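High affinity transport system protein p37 (Mycoplasma hyorhinis, PDB 3EKI) binds thiamine diphosphate and, as an extracytoplasmic lipoprotein, forms part of a high-affinity transport system. Local coordinates at residues N111-S114 with E119-F122; A188-E193 with N200-V205; F306-E309 with A313-H316. All blocks are in the same frame, centred on the assembly; numbering follows the deposited sequence. Where two conformers were deposited one is given.

Interaction 1 and interaction 2 lie on opposite sides of the chain's centre, their own centres about 37 Å apart, and both are largely buried. Interaction 1 packs aliphatic groups where helix 106-115 turns toward strand 122-125, beside a calcium ion; interaction 2 packs aromatic rings within the irregular chain between helix 170-184 and strand 206-207. Interaction 3 is smaller and only partly buried, and its tryptophan meets thiamine diphosphate as well as the protein. Interactions 2 and 3, with centres about 12 Å apart, share the ligand and touch directly: Tyr-202 N lies 2.8 Å from Ala-313 O, and Asp-192 OD1 lies 2.8 Å from His-316 NE2, both probably hydrogen-bonded.

Interaction 1. Residues N111-S114 with E119-F122; sequences NNLS and ELDF. With CA (calcium ion), chain D.
Beside a calcium site, Leu-113 and Asn-112 of helix 106-115 pack against Leu-120 in the short connection to strand 122-125. The CD2 methyl of Leu-113 does most of the touching: it comes within 3.9 Å of Leu-120 CG and lies against the backbone beyond, 3.7 Å from Phe-122 N. Leu-120 holds its CG anti to the backbone N (chi1 174°), and its CD2 branch reaches Asn-112 CB at 3.6 Å. A water sits between the two backbones, 2.8 Å from Asn-112 O and 2.9 Å from Leu-120 O. This helix-loop-strand unit belongs to a binding protein of the PBP clan, and Phe-122 leads into a strand that pairs antiparallel with strand 345-349. Asp-121 turns from the helix to the metal, which its carboxylate grips with both oxygens, unequally: OD1 is 2.3 Å and OD2 2.7 Å from calcium. Asp-43, the carbonyls of Ser-45 and Pro-118, and two waters complete the coordination. Thr-47 N donates to Asp-121 OD1 and Arg-349 NE to OD2, so each carboxylate oxygen has a hydrogen bond besides its metal bond, which should fix the rotation of the group.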
loop_
_atom_site.group_PDB
_atom_site.type_symbol
_atom_site.label_atom_id
_atom_site.label_comp_id
_atom_site.label_asym_id
_atom_site.label_seq_id
_atom_site.Cartn_x
_atom_site.Cartn_y
_atom_site.Cartn_z
ATOM N N ASN A 111 -16.105 -0.355 9.511
ATOM C CA ASN A 111 -17.305 -0.204 10.337
ATOM C C ASN A 111 -18.455 -1.044 9.800
ATOM O O ASN A 111 -19.207 -1.652 10.557
ATOM C CB ASN A 111 -17.733 1.254 10.366
ATOM C CG ASN A 111 -16.840 2.184 11.152
ATOM O OD1 ASN A 111 -15.957 1.755 11.886
ATOM N ND2 ASN A 111 -17.087 3.480 10.982
ATOM N N ASN A 112 -18.618 -1.053 8.479
ATOM C CA ASN A 112 -19.782 -1.765 7.933
ATOM C C ASN A 112 -19.567 -3.260 8.071
ATOM O O ASN A 112 -20.514 -3.985 8.359
ATOM C CB ASN A 112 -20.041 -1.359 6.499
ATOM C CG ASN A 112 -20.797 -0.062 6.323
ATOM O OD1 ASN A 112 -20.909 0.773 7.225
ATOM N ND2 ASN A 112 -21.322 0.131 5.117
ATOM N N LEU A 113 -18.346 -3.750 7.891
ATOM C CA LEU A 113 -18.132 -5.174 8.115
ATOM C C LEU A 113 -18.391 -5.556 9.566
ATOM O O LEU A 113 -18.830 -6.674 9.872
ATOM C CB LEU A 113 -16.709 -5.569 7.742
ATOM C CG LEU A 113 -16.380 -5.641 6.252
ATOM C CD1 LEU A 113 -14.881 -5.861 6.059
ATOM C CD2 LEU A 113 -17.169 -6.733 5.555
ATOM N N SER A 114 -18.108 -4.623 10.472
ATOM C CA SER A 114 -18.309 -4.932 11.885
ATOM C C SER A 114 -19.778 -5.024 12.277
ATOM O O SER A 114 -20.020 -5.566 13.354
ATOM C CB SER A 114 -17.662 -3.836 12.744
ATOM O OG SER A 114 -16.263 -3.952 12.602
ATOM N N GLU A 119 -25.449 -7.620 3.569
ATOM C CA GLU A 119 -25.317 -6.788 2.390
ATOM C C GLU A 119 -23.854 -6.478 2.064
ATOM O O GLU A 119 -23.587 -6.062 0.932
ATOM C CB GLU A 119 -26.071 -5.460 2.522
ATOM C CG GLU A 119 -25.304 -4.320 3.148
ATOM C CD GLU A 119 -26.205 -3.383 3.929
ATOM O OE1 GLU A 119 -27.356 -3.161 3.484
ATOM O OE2 GLU A 119 -25.745 -2.885 4.981
ATOM N N LEU A 120 -22.946 -6.690 3.012
ATOM C CA LEU A 120 -21.516 -6.474 2.780
ATOM C C LEU A 120 -20.735 -7.551 3.534
ATOM O O LEU A 120 -20.698 -7.590 4.762
ATOM C CB LEU A 120 -21.048 -5.088 3.223
ATOM C CG LEU A 120 -19.534 -4.863 3.134
ATOM C CD1 LEU A 120 -19.081 -4.890 1.685
ATOM C CD2 LEU A 120 -19.184 -3.548 3.808
ATOM N N ASP A 121 -20.129 -8.449 2.777
ATOM C CA ASP A 121 -19.533 -9.655 3.340
ATOM C C ASP A 121 -18.010 -9.650 3.441
ATOM O O ASP A 121 -17.452 -10.372 4.275
ATOM C CB ASP A 121 -19.966 -10.845 2.477
ATOM C CG ASP A 121 -21.474 -10.951 2.308
ATOM O OD1 ASP A 121 -22.004 -10.695 1.213
ATOM O OD2 ASP A 121 -22.152 -11.200 3.332
ATOM N N PHE A 122 -17.337 -8.886 2.585
ATOM C CA PHE A 122 -15.886 -8.978 2.530
ATOM C C PHE A 122 -15.310 -7.718 1.908
ATOM O O PHE A 122 -15.922 -7.053 1.082
ATOM C CB PHE A 122 -15.493 -10.190 1.697
ATOM C CG PHE A 122 -14.053 -10.439 1.346
ATOM C CD1 PHE A 122 -13.263 -11.223 2.158
ATOM C CD2 PHE A 122 -13.521 -9.888 0.187
ATOM C CE1 PHE A 122 -11.934 -11.456 1.824
ATOM C CE2 PHE A 122 -12.194 -10.100 -0.154
ATOM C CZ PHE A 122 -11.443 -10.903 0.677
HETATM CA CA CA D . -24.152 -11.391 1.492
HETATM O O HOH W 1 -21.293 -6.512 7.342
HETATM O O HOH W 2 -24.709 -10.153 -0.742
HETATM O O HOH W 3 -26.636 -11.823 1.241
#

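Interaction 2. Residues A188-E193 with N200-V205; sequences ASWTDE and NVYQSV. With TPP (thiamine diphosphate), chain B.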
loop_
_atom_site.group_PDB
_atom_site.type_symbol
_atom_site.label_atom_id
_atom_site.label_comp_id
_atom_site.label_asym_id
_atom_site.label_seq_id
_atom_site.Cartn_x
_atom_site.Cartn_y
_atom_site.Cartn_z
ATOM N N ALA A 188 11.482 11.888 -15.485
ATOM C CA ALA A 188 10.840 12.782 -16.446
ATOM C C ALA A 188 11.107 12.385 -17.891
ATOM O O ALA A 188 10.369 12.803 -18.795
ATOM C CB ALA A 188 11.312 14.210 -16.239
ATOM N N SER A 189 12.133 11.589 -18.127
ATOM C CA SER A 189 12.453 11.222 -19.512
ATOM C C SER A 189 12.155 9.762 -19.788
ATOM O O SER A 189 12.355 9.271 -20.896
ATOM C CB SER A 189 13.904 11.606 -19.829
ATOM O OG SER A 189 13.957 13.030 -19.990
ATOM N N TRP A 190 11.623 9.047 -18.787
ATOM C CA TRP A 190 11.153 7.693 -19.027
ATOM C C TRP A 190 10.083 7.687 -20.131
ATOM O O TRP A 190 9.365 8.667 -20.212
ATOM C CB TRP A 190 10.499 7.086 -17.794
ATOM C CG TRP A 190 11.402 6.788 -16.648
ATOM C CD1 TRP A 190 12.719 7.098 -16.501
ATOM C CD2 TRP A 190 11.014 6.090 -15.454
ATOM N NE1 TRP A 190 13.157 6.631 -15.292
ATOM C CE2 TRP A 190 12.133 6.008 -14.624
ATOM C CE3 TRP A 190 9.809 5.521 -15.005
ATOM C CZ2 TRP A 190 12.119 5.396 -13.371
ATOM C CZ3 TRP A 190 9.802 4.911 -13.766
ATOM C CH2 TRP A 190 10.946 4.848 -12.962
ATOM N N THR A 191 10.054 6.595 -20.887
ATOM C CA THR A 191 8.997 6.504 -21.893
ATOM C C THR A 191 8.164 5.257 -21.598
ATOM O O THR A 191 8.582 4.338 -20.919
ATOM C CB THR A 191 9.519 6.461 -23.339
ATOM O OG1 THR A 191 10.130 5.205 -23.596
ATOM C CG2 THR A 191 10.597 7.534 -23.571
ATOM N N ASP A 192 6.950 5.296 -22.153
ATOM C CA ASP A 192 6.084 4.145 -21.991
ATOM C C ASP A 192 6.776 2.898 -22.491
ATOM O O ASP A 192 6.682 1.824 -21.909
ATOM C CB ASP A 192 4.782 4.342 -22.766
ATOM C CG ASP A 192 3.918 5.434 -22.185
ATOM O OD1 ASP A 192 4.314 5.964 -21.130
ATOM O OD2 ASP A 192 2.870 5.741 -22.801
ATOM N N GLU A 193 7.512 3.063 -23.585
ATOM C CA GLU A 193 8.170 1.948 -24.254
ATOM C C GLU A 193 9.407 1.407 -23.535
ATOM O O GLU A 193 9.634 0.197 -23.525
ATOM C CB GLU A 193 8.534 2.332 -25.691
ATOM C CG GLU A 193 7.349 2.366 -26.643
ATOM C CD GLU A 193 7.443 1.312 -27.728
ATOM O OE1 GLU A 193 8.572 1.016 -28.175
ATOM O OE2 GLU A 193 6.389 0.779 -28.134
ATOM N N ASN A 200 -1.033 0.550 -16.187
ATOM C CA ASN A 200 -1.090 0.317 -14.756
ATOM C C ASN A 200 0.187 0.702 -14.002
ATOM O O ASN A 200 0.168 1.534 -13.092
ATOM C CB ASN A 200 -1.384 -1.172 -14.538
ATOM C CG ASN A 200 -1.707 -1.473 -13.090
ATOM O OD1 ASN A 200 -2.326 -0.643 -12.418
ATOM N ND2 ASN A 200 -1.300 -2.639 -12.627
ATOM N N VAL A 201 1.295 0.075 -14.372
ATOM C CA VAL A 201 2.614 0.258 -13.812
ATOM C C VAL A 201 3.685 0.302 -14.914
ATOM O O VAL A 201 3.484 -0.161 -16.035
ATOM C CB VAL A 201 3.050 -0.882 -12.870
ATOM C CG1 VAL A 201 2.043 -1.065 -11.737
ATOM C CG2 VAL A 201 3.239 -2.164 -13.636
ATOM N N TYR A 202 4.823 0.859 -14.512
ATOM C CA TYR A 202 6.054 0.683 -15.277
ATOM C C TYR A 202 6.666 -0.656 -14.941
ATOM O O TYR A 202 7.330 -0.882 -13.923
ATOM C CB TYR A 202 7.005 1.825 -14.940
ATOM C CG TYR A 202 6.651 3.182 -15.430
ATOM C CD1 TYR A 202 6.751 3.436 -16.806
ATOM C CD2 TYR A 202 6.232 4.231 -14.622
ATOM C CE1 TYR A 202 6.436 4.670 -17.305
ATOM C CE2 TYR A 202 5.914 5.480 -15.114
ATOM C CZ TYR A 202 6.020 5.693 -16.484
ATOM O OH TYR A 202 5.720 6.928 -16.982
ATOM N N GLN A 203 6.426 -1.663 -15.803
ATOM C CA GLN A 203 6.816 -3.023 -15.473
ATOM C C GLN A 203 8.310 -3.202 -15.307
ATOM O O GLN A 203 8.719 -4.132 -14.618
ATOM C CB GLN A 203 6.305 -4.002 -16.540
ATOM C CG GLN A 203 4.797 -3.896 -16.763
ATOM C CD GLN A 203 4.402 -4.850 -17.894
ATOM O OE1 GLN A 203 4.023 -5.997 -17.668
ATOM N NE2 GLN A 203 4.498 -4.358 -19.124
ATOM N N SER A 204 9.128 -2.328 -15.928
ATOM C CA SER A 204 10.558 -2.558 -15.857
ATOM C C SER A 204 11.125 -2.390 -14.460
ATOM O O SER A 204 12.277 -2.780 -14.247
ATOM C CB SER A 204 11.328 -1.587 -16.768
ATOM O OG SER A 204 10.642 -1.307 -17.962
ATOM N N VAL A 205 10.365 -1.801 -13.538
ATOM C CA VAL A 205 10.918 -1.611 -12.187
ATOM C C VAL A 205 10.550 -2.738 -11.228
ATOM O O VAL A 205 10.835 -2.716 -10.034
ATOM C CB VAL A 205 10.505 -0.257 -11.592
ATOM C CG1 VAL A 205 11.189 0.880 -12.352
ATOM C CG2 VAL A 205 9.005 -0.077 -11.594
HETATM N "N1'" TPP B . 0.419 -0.783 -7.412
HETATM C "C2'" TPP B . -0.599 -0.371 -8.208
HETATM C CM2 TPP B . -0.690 -0.926 -9.633
HETATM N "N3'" TPP B . -1.518 0.499 -7.752
HETATM C "C4'" TPP B . -1.475 0.891 -6.450
HETATM N "N4'" TPP B . -2.447 1.686 -5.997
HETATM C "C5'" TPP B . -0.401 0.524 -5.628
HETATM C "C6'" TPP B . 0.551 -0.332 -6.168
HETATM C "C7'" TPP B . -0.204 0.982 -4.175
HETATM N N3 TPP B . -0.832 0.140 -3.141
HETATM C C2 TPP B . -1.952 -0.563 -3.305
HETATM S S1 TPP B . -2.311 -1.434 -1.832
HETATM C C5 TPP B . -0.913 -0.772 -1.019
HETATM C C4 TPP B . -0.324 0.141 -1.873
HETATM C CM4 TPP B . 1.061 0.755 -1.575
HETATM C C6 TPP B . -0.563 -1.033 0.450
HETATM C C7 TPP B . -1.484 -0.229 1.372
HETATM O O7 TPP B . -1.248 1.178 1.159
HETATM P PA TPP B . -2.287 2.336 1.490
HETATM O O1A TPP B . -1.821 3.583 0.836
HETATM O O2A TPP B . -3.680 1.912 1.121
HETATM O O3A TPP B . -2.361 2.471 3.060
HETATM P PB TPP B . -1.411 3.373 3.989
HETATM O O1B TPP B . 0.006 2.897 3.885
HETATM O O2B TPP B . -2.003 3.156 5.438
HETATM O O3B TPP B . -1.608 4.907 3.632
HETATM O O HOH W 4 6.140 7.113 -19.616
#
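The backbones of 188-193 and 200-205 come closest at Asp-192 and Tyr-202, whose CA atoms are 7.6 Å apart, a separation bridged by side chains. Trp-190 and Tyr-202 form a T-shaped (edge-to-face) pair, with the six-membered ring of Trp-190 presenting its edge to the phenol face; the centroids are 5.1 Å apart and the planes at 86°. Trp-190 CE3 stands 3.7 Å above the centre of the tyrosine ring, which chi1 of -70° sets anti to the carbonyl carbon, while CH2, farther along the same edge, meets Val-205 CG1 at 4.0 Å. His-195 stacks on the indole of Trp-190, whose NE1 is hydrogen-bonded to Thr-185 O, which helps to fix the ring's orientation. Both segments belong to the long, mostly irregular connection between helix 170-184 and strand 206-207, which ends in a 3-10 turn where Val-205 N donates to Tyr-202 O. At the polar end of the phenol, a water lies in the ring plane and accepts from Tyr-202 OH at 2.7 Å, then donates to Asp-192 OD1 at 2.6 Å. Asn-317 N is a further partner of the hydroxyl, and His-316 NE2 of the carboxylate. Just before Tyr-202, Asn-200 and Val-201 line the ligand pocket: the pyrimidine methyl CM2 of thiamine diphosphate is 3.2 Å from Asn-200 OD1, whose amide ND2 bonds to Pro-377 O, and 3.5 Å from Val-201 CG1.

Interaction 3. Residues F306-E309 with A313-H316; sequences FSEE and AWTH. With TPP (thiamine diphosphate), chain B.
Trp-314 extends from its loop toward Glu-308, one face of its indole lying against the bound thiamine diphosphate. CB lies 4.0 Å from C2' of the ligand's pyrimidine; chi1 of 59° sets CG between the backbone N and the carbonyl carbon and swings the ring along the ligand. CE3 then approaches C6' to 3.3 Å and CZ2 comes 3.4 Å from C7', the methylene joining the two ligand rings. The pyrimidine lies roughly parallel to the indole, its C5' 3.6 Å above the centre of that face. At the far end, CH2 meets Glu-308 CB, at the ring's edge, at 3.8 Å, and Glu-309 O at 3.9 Å. Glu-308 closes strand 304-308, the middle strand of a five-stranded mixed sheet, so this contact joins its C-terminal end to the pocket of a PBP-clan binding protein. Glu-308 CG lies 3.9 Å from the thiazolium methyl CM4, and a bend at chi2 (91°) then turns the carboxylate, whose plane stands 88° from the indole. Glu-308 OE1 forms a salt bridge with Lys-258, which also bonds to the ligand; the carboxylate probably helps position that lysine. In the strand, Ser-307 OG donates to Glu-308 O from above the carbonyl plane.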
loop_
_atom_site.group_PDB
_atom_site.type_symbol
_atom_site.label_atom_id
_atom_site.label_comp_id
_atom_site.label_asym_id
_atom_site.label_seq_id
_atom_site.Cartn_x
_atom_site.Cartn_y
_atom_site.Cartn_z
ATOM N N PHE A 306 6.939 12.225 2.532
ATOM C CA PHE A 306 6.701 10.809 2.749
ATOM C C PHE A 306 5.868 10.218 1.614
ATOM O O PHE A 306 4.959 10.906 1.154
ATOM C CB PHE A 306 5.942 10.607 4.052
ATOM C CG PHE A 306 6.572 11.149 5.314
ATOM C CD1 PHE A 306 7.930 11.458 5.353
ATOM C CD2 PHE A 306 5.800 11.315 6.455
ATOM C CE1 PHE A 306 8.477 11.945 6.531
ATOM C CE2 PHE A 306 6.351 11.821 7.603
ATOM C CZ PHE A 306 7.702 12.109 7.650
ATOM N N SER A 307 6.192 8.981 1.234
ATOM C CA SER A 307 5.314 8.282 0.297
ATOM C C SER A 307 5.493 6.790 0.428
ATOM O O SER A 307 6.383 6.276 1.107
ATOM C CB SER A 307 5.596 8.692 -1.146
ATOM O OG SER A 307 6.750 8.017 -1.607
ATOM N N GLU A 308 4.603 6.065 -0.273
ATOM C CA GLU A 308 4.843 4.656 -0.478
ATOM C C GLU A 308 6.166 4.460 -1.208
ATOM O O GLU A 308 6.461 5.227 -2.124
ATOM C CB GLU A 308 3.718 4.066 -1.345
ATOM C CG GLU A 308 2.303 4.358 -0.905
ATOM C CD GLU A 308 1.710 5.605 -1.508
ATOM O OE1 GLU A 308 0.453 5.645 -1.614
ATOM O OE2 GLU A 308 2.464 6.540 -1.877
ATOM N N GLU A 309 6.915 3.454 -0.817
ATOM C CA GLU A 309 8.104 3.084 -1.578
ATOM C C GLU A 309 7.718 2.880 -3.038
ATOM O O GLU A 309 6.791 2.155 -3.382
ATOM C CB GLU A 309 8.764 1.847 -1.006
ATOM C CG GLU A 309 9.971 1.409 -1.826
ATOM C CD GLU A 309 10.584 0.110 -1.372
ATOM O OE1 GLU A 309 9.901 -0.945 -1.388
ATOM O OE2 GLU A 309 11.781 0.152 -1.015
ATOM N N ALA A 313 6.334 4.165 -9.633
ATOM C CA ALA A 313 6.170 2.986 -10.473
ATOM C C ALA A 313 4.734 2.834 -10.963
ATOM O O ALA A 313 4.580 2.210 -12.028
ATOM C CB ALA A 313 6.592 1.719 -9.752
ATOM N N TRP A 314 3.742 3.360 -10.284
ATOM C CA TRP A 314 2.376 3.323 -10.781
ATOM C C TRP A 314 1.825 4.693 -11.097
ATOM O O TRP A 314 0.600 4.901 -11.141
ATOM C CB TRP A 314 1.492 2.618 -9.758
ATOM C CG TRP A 314 1.389 3.162 -8.381
ATOM C CD1 TRP A 314 0.604 4.191 -7.956
ATOM C CD2 TRP A 314 2.104 2.693 -7.227
ATOM N NE1 TRP A 314 0.793 4.391 -6.608
ATOM C CE2 TRP A 314 1.702 3.489 -6.142
ATOM C CE3 TRP A 314 3.039 1.678 -7.021
ATOM C CZ2 TRP A 314 2.200 3.311 -4.849
ATOM C CZ3 TRP A 314 3.528 1.511 -5.736
ATOM C CH2 TRP A 314 3.115 2.308 -4.689
ATOM N N THR A 315 2.718 5.656 -11.318
ATOM C CA THR A 315 2.380 7.045 -11.555
ATOM C C THR A 315 2.914 7.386 -12.947
ATOM O O THR A 315 4.120 7.432 -13.148
ATOM C CB THR A 315 2.980 8.003 -10.514
ATOM O OG1 THR A 315 2.510 7.647 -9.192
ATOM C CG2 THR A 315 2.558 9.440 -10.773
ATOM N N HIS A 316 2.025 7.585 -13.904
ATOM C CA HIS A 316 2.475 7.828 -15.271
ATOM C C HIS A 316 3.128 9.184 -15.353
ATOM O O HIS A 316 2.611 10.190 -14.867
ATOM C CB HIS A 316 1.236 7.752 -16.159
ATOM C CG HIS A 316 1.591 7.702 -17.612
ATOM N ND1 HIS A 316 0.880 8.415 -18.561
ATOM C CD2 HIS A 316 2.551 7.035 -18.276
ATOM C CE1 HIS A 316 1.405 8.187 -19.745
ATOM N NE2 HIS A 316 2.424 7.351 -19.613
HETATM N "N1'" TPP B . 0.419 -0.783 -7.412
HETATM C "C2'" TPP B . -0.599 -0.371 -8.208
HETATM C CM2 TPP B . -0.690 -0.926 -9.633
HETATM N "N3'" TPP B . -1.518 0.499 -7.752
HETATM C "C4'" TPP B . -1.475 0.891 -6.450
HETATM N "N4'" TPP B . -2.447 1.686 -5.997
HETATM C "C5'" TPP B . -0.401 0.524 -5.628
HETATM C "C6'" TPP B . 0.551 -0.332 -6.168
HETATM C "C7'" TPP B . -0.204 0.982 -4.175
HETATM N N3 TPP B . -0.832 0.140 -3.141
HETATM C C2 TPP B . -1.952 -0.563 -3.305
HETATM S S1 TPP B . -2.311 -1.434 -1.832
HETATM C C5 TPP B . -0.913 -0.772 -1.019
HETATM C C4 TPP B . -0.324 0.141 -1.873
HETATM C CM4 TPP B . 1.061 0.755 -1.575
HETATM C C6 TPP B . -0.563 -1.033 0.450
HETATM C C7 TPP B . -1.484 -0.229 1.372
HETATM O O7 TPP B . -1.248 1.178 1.159
HETATM P PA TPP B . -2.287 2.336 1.490
HETATM O O1A TPP B . -1.821 3.583 0.836
HETATM O O2A TPP B . -3.680 1.912 1.121
HETATM O O3A TPP B . -2.361 2.471 3.060
HETATM P PB TPP B . -1.411 3.373 3.989
HETATM O O1B TPP B . 0.006 2.897 3.885
HETATM O O2B TPP B . -2.003 3.156 5.438
HETATM O O3B TPP B . -1.608 4.907 3.632
#